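Long-range contacts in 2-nitrobenzoate nitroreductase (PDB 4Z85), which reduces the nitro group of 2-nitrobenzoate, probably by way of a bound FMN, as a flavoprotein of the flavoredoxin family: residues Thr31-Glu36 with Asp128-Thr133; Gln86-Met91 with Thr122-Ile127; Tyr44-Tyr49 with Val58-His63; Cys141-Ile146 with Ser154-Glu159. All coordinates share one frame; numbering follows the deposited sequence.

In the fold
The four contacts show how a closed antiparallel barrel divides its work between backbone and side chains. Interactions 3 and 4 are hairpin pairings within the barrel, held by main-chain hydrogen bonds, and they adjoin where strands 55-62 and 153-165 run side by side. Interactions 1 and 2 instead pack the connection around 122-133 against neighbouring strands 28-33 and 86-90; side chains carry them, with one hydrogen bond across interaction 1 and none across interaction 2. Their centres lie about 7 Å apart, and Ser-124 bonds to Val-129 between them. Interactions 1, 2 and 3 are largely buried, whereas interaction 4 is partly exposed along Lys-142, Tyr-144 and Lys-145.

Interaction 1: Thr31-Glu36 with Asp128-Thr133; sequences TSLNSE and DVPRIT
Thr-31 carries OG1 between its backbone N and carbonyl carbon (chi1 45°), which sets the hydroxyl facing Pro-130, while Val-129 holds CG1 anti to its own N (chi1 -179°), against the backbone of Thr-31. From the first of these arrangements comes the one hydrogen bond across the contact: Thr-31 OG1 donates to Pro-130 O at 2.9 Å, lying in the plane of the carbonyl. The same hydroxyl is also met by the side-chain amide of Asn-90, so two partners grip this buried group and fix its rotation. The methyl branch of Thr-31 serves the apolar side, its CG2 lying 3.8 Å from Ile-132 CG1. Val-129 CG1 presses close to the backbone, 3.2 Å from Thr-31 O. The side chains of Val-129 and Leu-33 slide past each other in opposite directions, with Val-129 CG2 4.0 Å from Leu-33 CG. Leu-33 in turn meets the proline ring tip to tip, with CD2 3.9 Å from Pro-130 CD, and lays CD1 over the backbone of Asp-128 and Val-129. Beyond the pair, Asn-90 OD1 receives the N-H of Ile-132, and Thr-31 pairs through its backbone with Val-88. The contact thus packs the short strand 131-132 and the loop before it onto strand 28-33 of the closed antiparallel barrel of the flavin reductase-like domain.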
# COMPACT_ATOMS: atom_id res chain seq x y z
N THR A 31 -6.48 -14.73 -6.40
CA THR A 31 -7.17 -15.85 -7.03
C THR A 31 -8.57 -15.99 -6.43
O THR A 31 -8.77 -15.81 -5.21
CB THR A 31 -6.39 -17.19 -6.89
OG1 THR A 31 -5.90 -17.36 -5.55
CG2 THR A 31 -5.22 -17.23 -7.87
N SER A 32 -9.53 -16.27 -7.30
CA SER A 32 -10.93 -16.39 -6.90
C SER A 32 -11.60 -17.45 -7.77
O SER A 32 -11.04 -17.85 -8.79
CB SER A 32 -11.64 -15.03 -7.02
OG SER A 32 -11.53 -14.48 -8.32
N LEU A 33 -12.77 -17.93 -7.36
CA LEU A 33 -13.50 -18.94 -8.14
C LEU A 33 -14.85 -18.42 -8.64
O LEU A 33 -15.58 -17.78 -7.90
CB LEU A 33 -13.72 -20.20 -7.31
CG LEU A 33 -12.50 -21.00 -6.88
CD1 LEU A 33 -12.93 -22.12 -5.94
CD2 LEU A 33 -11.80 -21.56 -8.10
N ASN A 34 -15.18 -18.71 -9.90
CA ASN A 34 -16.50 -18.34 -10.41
C ASN A 34 -17.54 -19.43 -10.14
O ASN A 34 -17.27 -20.39 -9.41
CB ASN A 34 -16.44 -18.02 -11.91
CG ASN A 34 -16.15 -19.24 -12.78
OD1 ASN A 34 -16.02 -20.37 -12.30
ND2 ASN A 34 -16.07 -19.01 -14.09
N SER A 35 -18.72 -19.28 -10.74
CA SER A 35 -19.85 -20.20 -10.53
C SER A 35 -19.51 -21.64 -10.88
O SER A 35 -20.05 -22.57 -10.29
CB SER A 35 -21.05 -19.77 -11.38
OG SER A 35 -21.44 -18.44 -11.09
N GLU A 36 -18.61 -21.81 -11.84
CA GLU A 36 -18.33 -23.12 -12.42
C GLU A 36 -17.08 -23.77 -11.83
O GLU A 36 -16.69 -24.86 -12.24
CB GLU A 36 -18.17 -22.98 -13.93
CG GLU A 36 -19.15 -21.99 -14.54
CD GLU A 36 -18.56 -21.22 -15.71
OE1 GLU A 36 -17.35 -21.38 -16.00
OE2 GLU A 36 -19.31 -20.44 -16.34
N ASP A 128 -12.10 -22.66 0.11
CA ASP A 128 -12.21 -23.45 -1.12
C ASP A 128 -11.35 -22.92 -2.26
O ASP A 128 -10.92 -23.68 -3.13
CB ASP A 128 -13.66 -23.51 -1.57
CG ASP A 128 -14.54 -24.28 -0.60
OD1 ASP A 128 -14.05 -25.27 -0.00
OD2 ASP A 128 -15.72 -23.88 -0.42
N VAL A 129 -11.10 -21.61 -2.26
CA VAL A 129 -10.30 -21.01 -3.33
C VAL A 129 -8.84 -21.42 -3.16
O VAL A 129 -8.29 -21.34 -2.07
CB VAL A 129 -10.42 -19.47 -3.32
CG1 VAL A 129 -9.59 -18.85 -4.45
CG2 VAL A 129 -11.87 -19.05 -3.44
N PRO A 130 -8.22 -21.90 -4.24
CA PRO A 130 -6.83 -22.35 -4.20
C PRO A 130 -5.84 -21.18 -4.32
O PRO A 130 -6.21 -20.12 -4.81
CB PRO A 130 -6.73 -23.24 -5.43
CG PRO A 130 -7.65 -22.61 -6.40
CD PRO A 130 -8.81 -22.09 -5.58
N ARG A 131 -4.62 -21.42 -3.86
CA ARG A 131 -3.52 -20.48 -4.04
C ARG A 131 -2.73 -20.86 -5.27
O ARG A 131 -2.88 -21.96 -5.81
CB ARG A 131 -2.62 -20.48 -2.82
CG ARG A 131 -1.81 -21.76 -2.68
CD ARG A 131 -0.79 -21.64 -1.58
NE ARG A 131 -0.10 -22.90 -1.29
CZ ARG A 131 0.94 -23.36 -1.98
NH1 ARG A 131 1.41 -22.69 -3.02
NH2 ARG A 131 1.51 -24.51 -1.63
N ILE A 132 -1.87 -19.95 -5.72
CA ILE A 132 -0.95 -20.22 -6.81
C ILE A 132 0.19 -21.07 -6.29
O ILE A 132 0.76 -20.77 -5.24
CB ILE A 132 -0.43 -18.90 -7.42
CG1 ILE A 132 -1.55 -18.25 -8.24
CG2 ILE A 132 0.83 -19.14 -8.25
CD1 ILE A 132 -1.28 -16.82 -8.60
N THR A 133 0.51 -22.16 -6.99
CA THR A 133 1.48 -23.12 -6.48
C THR A 133 2.83 -22.45 -6.21
O THR A 133 3.45 -22.70 -5.18
CB THR A 133 1.66 -24.32 -7.45
OG1 THR A 133 0.40 -24.96 -7.64
CG2 THR A 133 2.63 -25.33 -6.88

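Interaction 2: Gln86-Met91 with Thr122-Ile127; sequences QFVVNM and TPSTTI
Ile-127 meets Gln-86 and Val-88 with different parts of its side chain. CB and the CG2 methyl lie against the carboxamide of Gln-86: CB is 3.5 Å from Gln-86 OE1, and CG2 is 3.8 Å from Gln-86 CD, as the two side chains slide past each other in opposite directions. The longer branch, CG1 to CD1, reaches the strand. With CG1 set between the backbone N and carbonyl carbon (chi1 55°) and the chain extended beyond it, CD1 comes 3.4 Å from Phe-87 O and 3.9 Å from Val-88 CG2. That same valine methyl also touches Ser-124, whose OG is 3.6 Å from Val-88 CG2, so one methyl packs against two points of the loop. No hydrogen bond links the two segments; the contact is van der Waals packing of the loop that joins strands 121-122 and 131-132 onto strand 86-90, a strand of the closed antiparallel barrel of the flavin reductase-like domain. Two of the side-chain polar atoms at this contact, Gln-86 OE1 and Ser-124 OG, find partners in the next shell. Gln-86 OE1 accepts from the backbone N-H of Asp-128, the residue following Ile-127, and this bond helps to hold the carboxamide beside the isoleucine. Ser-124 OG bonds to Val-129 O, tying the start of the loop to its exit. Further out, both carboxylate oxygens of Glu-140 on strand 137-150 are engaged, by Thr-125 N and Thr-126 OG1, while Thr-125 packs on His-3 of the second subunit.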
# COMPACT_ATOMS: atom_id res chain seq x y z
N GLN A 86 -14.99 -15.71 -0.34
CA GLN A 86 -13.66 -16.25 -0.10
C GLN A 86 -12.75 -15.88 -1.25
O GLN A 86 -13.21 -15.74 -2.38
CB GLN A 86 -13.67 -17.77 0.02
CG GLN A 86 -14.68 -18.38 0.94
CD GLN A 86 -14.54 -19.88 0.99
OE1 GLN A 86 -13.97 -20.49 0.08
NE2 GLN A 86 -15.04 -20.49 2.05
N PHE A 87 -11.45 -15.75 -0.95
CA PHE A 87 -10.45 -15.56 -2.00
C PHE A 87 -9.05 -15.67 -1.43
O PHE A 87 -8.88 -15.70 -0.20
CB PHE A 87 -10.62 -14.22 -2.73
CG PHE A 87 -10.54 -13.00 -1.84
CD1 PHE A 87 -11.63 -12.60 -1.08
CD2 PHE A 87 -9.38 -12.23 -1.79
CE1 PHE A 87 -11.57 -11.48 -0.28
CE2 PHE A 87 -9.31 -11.10 -0.99
CZ PHE A 87 -10.40 -10.72 -0.23
N VAL A 88 -8.06 -15.76 -2.31
CA VAL A 88 -6.68 -15.83 -1.85
C VAL A 88 -5.91 -14.63 -2.35
O VAL A 88 -5.99 -14.28 -3.53
CB VAL A 88 -5.96 -17.10 -2.33
CG1 VAL A 88 -4.44 -17.02 -2.05
CG2 VAL A 88 -6.56 -18.34 -1.66
N VAL A 89 -5.17 -14.01 -1.44
CA VAL A 89 -4.17 -13.02 -1.86
C VAL A 89 -2.81 -13.70 -1.97
O VAL A 89 -2.23 -14.13 -0.99
CB VAL A 89 -4.09 -11.84 -0.87
CG1 VAL A 89 -2.94 -10.90 -1.26
CG2 VAL A 89 -5.41 -11.08 -0.84
N ASN A 90 -2.30 -13.80 -3.19
CA ASN A 90 -0.98 -14.36 -3.43
C ASN A 90 0.01 -13.23 -3.52
O ASN A 90 -0.21 -12.30 -4.29
CB ASN A 90 -0.93 -15.17 -4.73
CG ASN A 90 -1.93 -16.30 -4.75
OD1 ASN A 90 -1.65 -17.39 -4.26
ND2 ASN A 90 -3.11 -16.04 -5.32
N MET A 91 1.06 -13.32 -2.73
CA MET A 91 2.12 -12.31 -2.74
C MET A 91 3.05 -12.61 -3.91
O MET A 91 3.07 -13.73 -4.43
CB MET A 91 2.88 -12.28 -1.42
CG MET A 91 1.98 -12.04 -0.20
SD MET A 91 0.93 -10.58 -0.42
CE MET A 91 0.06 -10.61 1.13
N THR A 122 -2.81 -24.80 -6.00
CA THR A 122 -2.73 -25.69 -4.85
C THR A 122 -3.88 -25.39 -3.91
O THR A 122 -4.14 -24.23 -3.59
CB THR A 122 -1.39 -25.53 -4.11
OG1 THR A 122 -0.32 -26.00 -4.94
CG2 THR A 122 -1.39 -26.30 -2.81
N PRO A 123 -4.60 -26.44 -3.46
CA PRO A 123 -5.74 -26.20 -2.57
C PRO A 123 -5.39 -25.41 -1.30
O PRO A 123 -4.27 -25.51 -0.79
CB PRO A 123 -6.20 -27.62 -2.21
CG PRO A 123 -5.76 -28.45 -3.36
CD PRO A 123 -4.47 -27.86 -3.84
N SER A 124 -6.35 -24.62 -0.82
CA SER A 124 -6.20 -23.94 0.46
C SER A 124 -6.74 -24.79 1.60
O SER A 124 -7.56 -25.68 1.38
CB SER A 124 -6.92 -22.59 0.45
OG SER A 124 -6.30 -21.68 -0.44
N THR A 125 -6.28 -24.51 2.82
CA THR A 125 -6.66 -25.28 4.00
C THR A 125 -7.99 -24.85 4.61
O THR A 125 -8.84 -25.69 4.93
CB THR A 125 -5.56 -25.17 5.08
OG1 THR A 125 -4.35 -25.77 4.59
CG2 THR A 125 -5.97 -25.88 6.35
N THR A 126 -8.19 -23.54 4.77
CA THR A 126 -9.36 -23.03 5.46
C THR A 126 -10.49 -22.59 4.54
O THR A 126 -11.59 -22.26 5.01
CB THR A 126 -9.00 -21.83 6.34
OG1 THR A 126 -8.53 -20.76 5.50
CG2 THR A 126 -7.92 -22.21 7.34
N ILE A 127 -10.23 -22.56 3.24
CA ILE A 127 -11.23 -22.09 2.29
C ILE A 127 -11.16 -22.90 1.01
O ILE A 127 -10.26 -23.72 0.84
CB ILE A 127 -11.06 -20.58 1.94
CG1 ILE A 127 -9.64 -20.31 1.43
CG2 ILE A 127 -11.37 -19.69 3.14
CD1 ILE A 127 -9.45 -18.90 0.93

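Interaction 3: Tyr44-Tyr49 with Val58-His63; sequences YSAFNY and VIAVDH
The hairpin of strands 39-52 and 55-62 is built here, its two arms antiparallel at 164° within the barrel. Asn-48 and Val-58 form a hydrogen-bonded pair, joined by Val-58 N to Asn-48 O at 2.9 Å and by the return bond from Asn-48 N to Val-58 O. Phe-47 and Ile-59 follow as a non-hydrogen-bonded pair, and Ala-60 N then gives a nearly straight bond to Ala-46 O at 2.8 Å. Ala-46 is the centre of an inverse gamma turn, and past it a water bridges the two segments, accepting from Ala-46 N and donating to Ala-60 O. Side chains add packing to these bonds. Ile-59 divides its branches between two aromatic residues: CG1 lies 3.6 Å from Phe-47 CD1, whereas CG2, anti to the backbone N, comes 3.5 Å from Tyr-44 CB. Val-61 makes a CH-pi contact, its CG2 over one face of the Tyr-44 ring at 4.2 Å from the centroid, offset toward the rim, while its CG1 lies 3.5 Å from Tyr-44 OH. That hydroxyl also bonds to Thr-77 and, through a second water, is linked to Asp-62 O. At the dimer interface, Asn-48 ND2 bonds to Phe-47 O of the second subunit, and Phe-47 O receives Asn-48 ND2 of that subunit in return. Strand 28-33 adjoins this hairpin on the Tyr-44 arm, and strand 153-165 pairs with 55-62 through Ile-59 and Val-61.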
# COMPACT_ATOMS: atom_id res chain seq x y z
N TYR A 44 -3.59 -6.58 -8.20
CA TYR A 44 -4.03 -5.25 -7.78
C TYR A 44 -2.99 -4.62 -6.86
O TYR A 44 -2.58 -5.26 -5.91
CB TYR A 44 -5.35 -5.33 -7.02
CG TYR A 44 -6.46 -5.93 -7.82
CD1 TYR A 44 -7.22 -5.15 -8.67
CD2 TYR A 44 -6.73 -7.29 -7.74
CE1 TYR A 44 -8.24 -5.70 -9.43
CE2 TYR A 44 -7.75 -7.85 -8.49
CZ TYR A 44 -8.50 -7.05 -9.33
OH TYR A 44 -9.51 -7.59 -10.08
N SER A 45 -2.59 -3.38 -7.11
CA SER A 45 -1.65 -2.72 -6.20
C SER A 45 -2.28 -1.54 -5.46
O SER A 45 -1.60 -0.87 -4.69
CB SER A 45 -0.38 -2.28 -6.96
OG SER A 45 -0.62 -1.17 -7.82
N ALA A 46 -3.59 -1.31 -5.62
CA ALA A 46 -4.30 -0.37 -4.75
C ALA A 46 -4.75 -1.18 -3.54
O ALA A 46 -5.91 -1.58 -3.44
CB ALA A 46 -5.49 0.28 -5.46
N PHE A 47 -3.80 -1.45 -2.65
CA PHE A 47 -3.89 -2.57 -1.71
C PHE A 47 -3.03 -2.27 -0.52
O PHE A 47 -1.89 -1.84 -0.68
CB PHE A 47 -3.39 -3.86 -2.41
CG PHE A 47 -2.98 -4.99 -1.48
CD1 PHE A 47 -3.85 -5.50 -0.51
CD2 PHE A 47 -1.74 -5.60 -1.63
CE1 PHE A 47 -3.47 -6.58 0.29
CE2 PHE A 47 -1.35 -6.67 -0.84
CZ PHE A 47 -2.22 -7.17 0.12
N ASN A 48 -3.57 -2.49 0.69
CA ASN A 48 -2.69 -2.58 1.85
C ASN A 48 -3.44 -3.20 3.02
O ASN A 48 -4.65 -3.33 2.97
CB ASN A 48 -2.13 -1.21 2.26
CG ASN A 48 -0.68 -1.31 2.74
OD1 ASN A 48 -0.30 -2.29 3.35
ND2 ASN A 48 0.14 -0.29 2.43
N TYR A 49 -2.71 -3.59 4.06
CA TYR A 49 -3.39 -4.05 5.27
C TYR A 49 -3.95 -2.86 6.03
O TYR A 49 -3.46 -1.73 5.92
CB TYR A 49 -2.44 -4.86 6.17
CG TYR A 49 -1.58 -4.04 7.12
CD1 TYR A 49 -0.42 -3.42 6.68
CD2 TYR A 49 -1.94 -3.90 8.46
CE1 TYR A 49 0.37 -2.67 7.54
CE2 TYR A 49 -1.16 -3.15 9.33
CZ TYR A 49 -0.01 -2.54 8.87
OH TYR A 49 0.76 -1.81 9.76
N VAL A 58 -7.47 -4.03 2.59
CA VAL A 58 -8.37 -3.47 1.57
C VAL A 58 -7.71 -3.57 0.20
O VAL A 58 -6.50 -3.41 0.06
CB VAL A 58 -8.76 -1.99 1.91
CG1 VAL A 58 -7.56 -1.03 1.86
CG2 VAL A 58 -9.89 -1.51 0.99
N ILE A 59 -8.52 -3.89 -0.81
CA ILE A 59 -8.09 -3.84 -2.22
C ILE A 59 -9.12 -3.04 -2.99
O ILE A 59 -10.30 -3.34 -2.91
CB ILE A 59 -7.99 -5.23 -2.85
CG1 ILE A 59 -7.03 -6.12 -2.04
CG2 ILE A 59 -7.54 -5.12 -4.30
CD1 ILE A 59 -7.05 -7.57 -2.45
N ALA A 60 -8.70 -2.03 -3.75
CA ALA A 60 -9.66 -1.32 -4.59
C ALA A 60 -9.71 -2.02 -5.95
O ALA A 60 -8.68 -2.27 -6.56
CB ALA A 60 -9.26 0.16 -4.73
N VAL A 61 -10.92 -2.36 -6.41
CA VAL A 61 -11.11 -3.19 -7.59
C VAL A 61 -12.11 -2.53 -8.55
O VAL A 61 -13.09 -1.94 -8.12
CB VAL A 61 -11.62 -4.60 -7.20
CG1 VAL A 61 -11.81 -5.47 -8.41
CG2 VAL A 61 -10.66 -5.26 -6.20
N ASP A 62 -11.87 -2.63 -9.85
CA ASP A 62 -12.85 -2.13 -10.81
C ASP A 62 -13.93 -3.18 -11.10
O ASP A 62 -13.68 -4.39 -11.02
CB ASP A 62 -12.16 -1.68 -12.09
CG ASP A 62 -11.75 -0.22 -12.04
OD1 ASP A 62 -11.93 0.40 -10.97
OD2 ASP A 62 -11.25 0.31 -13.07
N HIS A 63 -15.13 -2.71 -11.42
CA HIS A 63 -16.25 -3.59 -11.73
C HIS A 63 -16.09 -4.21 -13.11
O HIS A 63 -15.72 -3.52 -14.06
CB HIS A 63 -17.57 -2.82 -11.66
CG HIS A 63 -17.98 -2.45 -10.27
ND1 HIS A 63 -19.30 -2.31 -9.90
CD2 HIS A 63 -17.25 -2.17 -9.16
CE1 HIS A 63 -19.37 -1.97 -8.62
NE2 HIS A 63 -18.14 -1.88 -8.15
O HOH W 1 -11.01 -5.47 -11.48
O HOH W 2 -5.90 -2.22 -7.43

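Interaction 4: Cys141-Ile146 with Ser154-Glu159; sequences CKLYKI and SMVFGE
Lys-142 and Glu-159 open a ladder of backbone hydrogen bonds: Glu-159 N meets Lys-142 O at 2.8 Å, almost perfectly straight at 179°, and Lys-142 N returns a bond to Glu-159 O. Leu-143 and Gly-158 make the next, non-hydrogen-bonded pair. The register then slips by one in a classic beta bulge, where Tyr-144 and Lys-145 both face Phe-157. Phe-157 O accepts from Tyr-144 N at 2.8 Å and from Lys-145 N at 3.1 Å, with both donors tilted out of its carbonyl plane, and Phe-157 N bonds back to Lys-145 O. Weaker CA-H...O contacts supplement these bonds, among them one from Ile-146 CA to Met-155 O.

Apolar contacts lie chiefly on the side of Ile-146 and Val-156. Leu-143 crosses Val-156 at about a right angle; chi1 places its CG anti to the backbone N, and chi2 (65°) then turns CD1 to within 3.8 Å of Val-156 CG1. Ile-146 CG2 packs 3.8 Å from Ser-154 CB.

Aromatic rings are approached at their edges. Glu-159 OE1 lies near the plane of the Tyr-144 ring, 3.8 Å from CD1 of that tyrosine, with carboxylate and ring planes 63° apart; Lys-145 O sits likewise at the rim of Phe-157, 3.6 Å from Phe-157 CD1.

Phe-157 also touches Met-155 of the second subunit. In the barrel this hairpin stands between strand 86-90, which pairs with Cys-141, and strand 55-62, which pairs with Ser-154 and Val-156, while helix 77-84 packs on Leu-143 and Ile-146.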
# COMPACT_ATOMS: atom_id res chain seq x y z
N CYS A 141 -8.30 -15.89 2.68
CA CYS A 141 -9.16 -14.79 3.09
C CYS A 141 -10.65 -15.04 2.94
O CYS A 141 -11.10 -15.75 2.02
CB CYS A 141 -8.83 -13.54 2.28
SG CYS A 141 -7.09 -13.10 2.27
N LYS A 142 -11.39 -14.42 3.84
CA LYS A 142 -12.83 -14.33 3.74
C LYS A 142 -13.23 -12.89 3.54
O LYS A 142 -12.54 -11.97 3.99
CB LYS A 142 -13.50 -14.92 4.99
CG LYS A 142 -13.26 -16.41 5.12
CD LYS A 142 -13.90 -16.98 6.39
CE LYS A 142 -13.96 -18.50 6.37
NZ LYS A 142 -14.59 -19.04 7.62
N LEU A 143 -14.34 -12.69 2.86
CA LEU A 143 -14.86 -11.36 2.64
C LEU A 143 -15.35 -10.76 3.94
O LEU A 143 -16.16 -11.36 4.64
CB LEU A 143 -16.00 -11.38 1.62
CG LEU A 143 -16.60 -10.00 1.32
CD1 LEU A 143 -15.54 -9.10 0.65
CD2 LEU A 143 -17.86 -10.10 0.47
N TYR A 144 -14.85 -9.59 4.28
CA TYR A 144 -15.36 -8.87 5.43
C TYR A 144 -16.49 -7.96 5.00
O TYR A 144 -17.60 -8.00 5.55
CB TYR A 144 -14.25 -8.07 6.08
CG TYR A 144 -14.60 -7.52 7.44
CD1 TYR A 144 -14.50 -8.32 8.57
CD2 TYR A 144 -15.07 -6.22 7.59
CE1 TYR A 144 -14.80 -7.82 9.82
CE2 TYR A 144 -15.38 -5.72 8.84
CZ TYR A 144 -15.25 -6.53 9.96
OH TYR A 144 -15.56 -6.02 11.19
N LYS A 145 -16.22 -7.11 4.01
CA LYS A 145 -17.25 -6.19 3.54
C LYS A 145 -16.85 -5.56 2.23
O LYS A 145 -15.67 -5.31 2.01
CB LYS A 145 -17.50 -5.08 4.57
CG LYS A 145 -18.28 -3.89 4.07
CD LYS A 145 -19.29 -3.43 5.09
CE LYS A 145 -18.74 -2.29 5.91
NZ LYS A 145 -19.69 -1.95 7.02
N ILE A 146 -17.81 -5.27 1.36
CA ILE A 146 -17.50 -4.47 0.18
C ILE A 146 -18.10 -3.09 0.37
O ILE A 146 -19.27 -2.97 0.74
CB ILE A 146 -18.01 -5.11 -1.11
CG1 ILE A 146 -17.28 -6.43 -1.35
CG2 ILE A 146 -17.79 -4.18 -2.30
CD1 ILE A 146 -17.75 -7.16 -2.53
N SER A 154 -15.02 -0.63 -6.49
CA SER A 154 -15.42 -1.07 -5.15
C SER A 154 -14.19 -1.31 -4.29
O SER A 154 -13.16 -1.73 -4.79
CB SER A 154 -16.26 -2.33 -5.23
OG SER A 154 -17.50 -2.05 -5.84
N MET A 155 -14.32 -1.02 -3.01
CA MET A 155 -13.27 -1.35 -2.05
C MET A 155 -13.62 -2.67 -1.36
O MET A 155 -14.63 -2.76 -0.65
CB MET A 155 -13.10 -0.23 -1.05
CG MET A 155 -12.47 1.03 -1.67
SD MET A 155 -12.37 2.43 -0.55
CE MET A 155 -14.12 2.79 -0.38
N VAL A 156 -12.80 -3.68 -1.58
CA VAL A 156 -13.00 -4.99 -1.00
C VAL A 156 -12.20 -5.06 0.30
O VAL A 156 -10.99 -4.91 0.28
CB VAL A 156 -12.53 -6.11 -1.94
CG1 VAL A 156 -12.69 -7.48 -1.25
CG2 VAL A 156 -13.30 -6.04 -3.26
N PHE A 157 -12.90 -5.27 1.42
CA PHE A 157 -12.24 -5.47 2.70
C PHE A 157 -12.25 -6.96 3.00
O PHE A 157 -13.32 -7.58 3.08
CB PHE A 157 -12.92 -4.68 3.81
CG PHE A 157 -12.75 -3.20 3.67
CD1 PHE A 157 -13.59 -2.47 2.84
CD2 PHE A 157 -11.74 -2.53 4.36
CE1 PHE A 157 -13.43 -1.10 2.71
CE2 PHE A 157 -11.58 -1.15 4.23
CZ PHE A 157 -12.43 -0.44 3.39
N GLY A 158 -11.05 -7.52 3.13
CA GLY A 158 -10.91 -8.94 3.34
C GLY A 158 -10.37 -9.20 4.73
O GLY A 158 -9.65 -8.36 5.27
N GLU A 159 -10.72 -10.36 5.29
CA GLU A 159 -10.16 -10.78 6.57
C GLU A 159 -9.25 -11.98 6.34
O GLU A 159 -9.63 -12.94 5.67
CB GLU A 159 -11.26 -11.14 7.57
CG GLU A 159 -10.72 -11.71 8.88
CD GLU A 159 -11.81 -11.99 9.88
OE1 GLU A 159 -12.98 -11.68 9.57
OE2 GLU A 159 -11.48 -12.51 10.97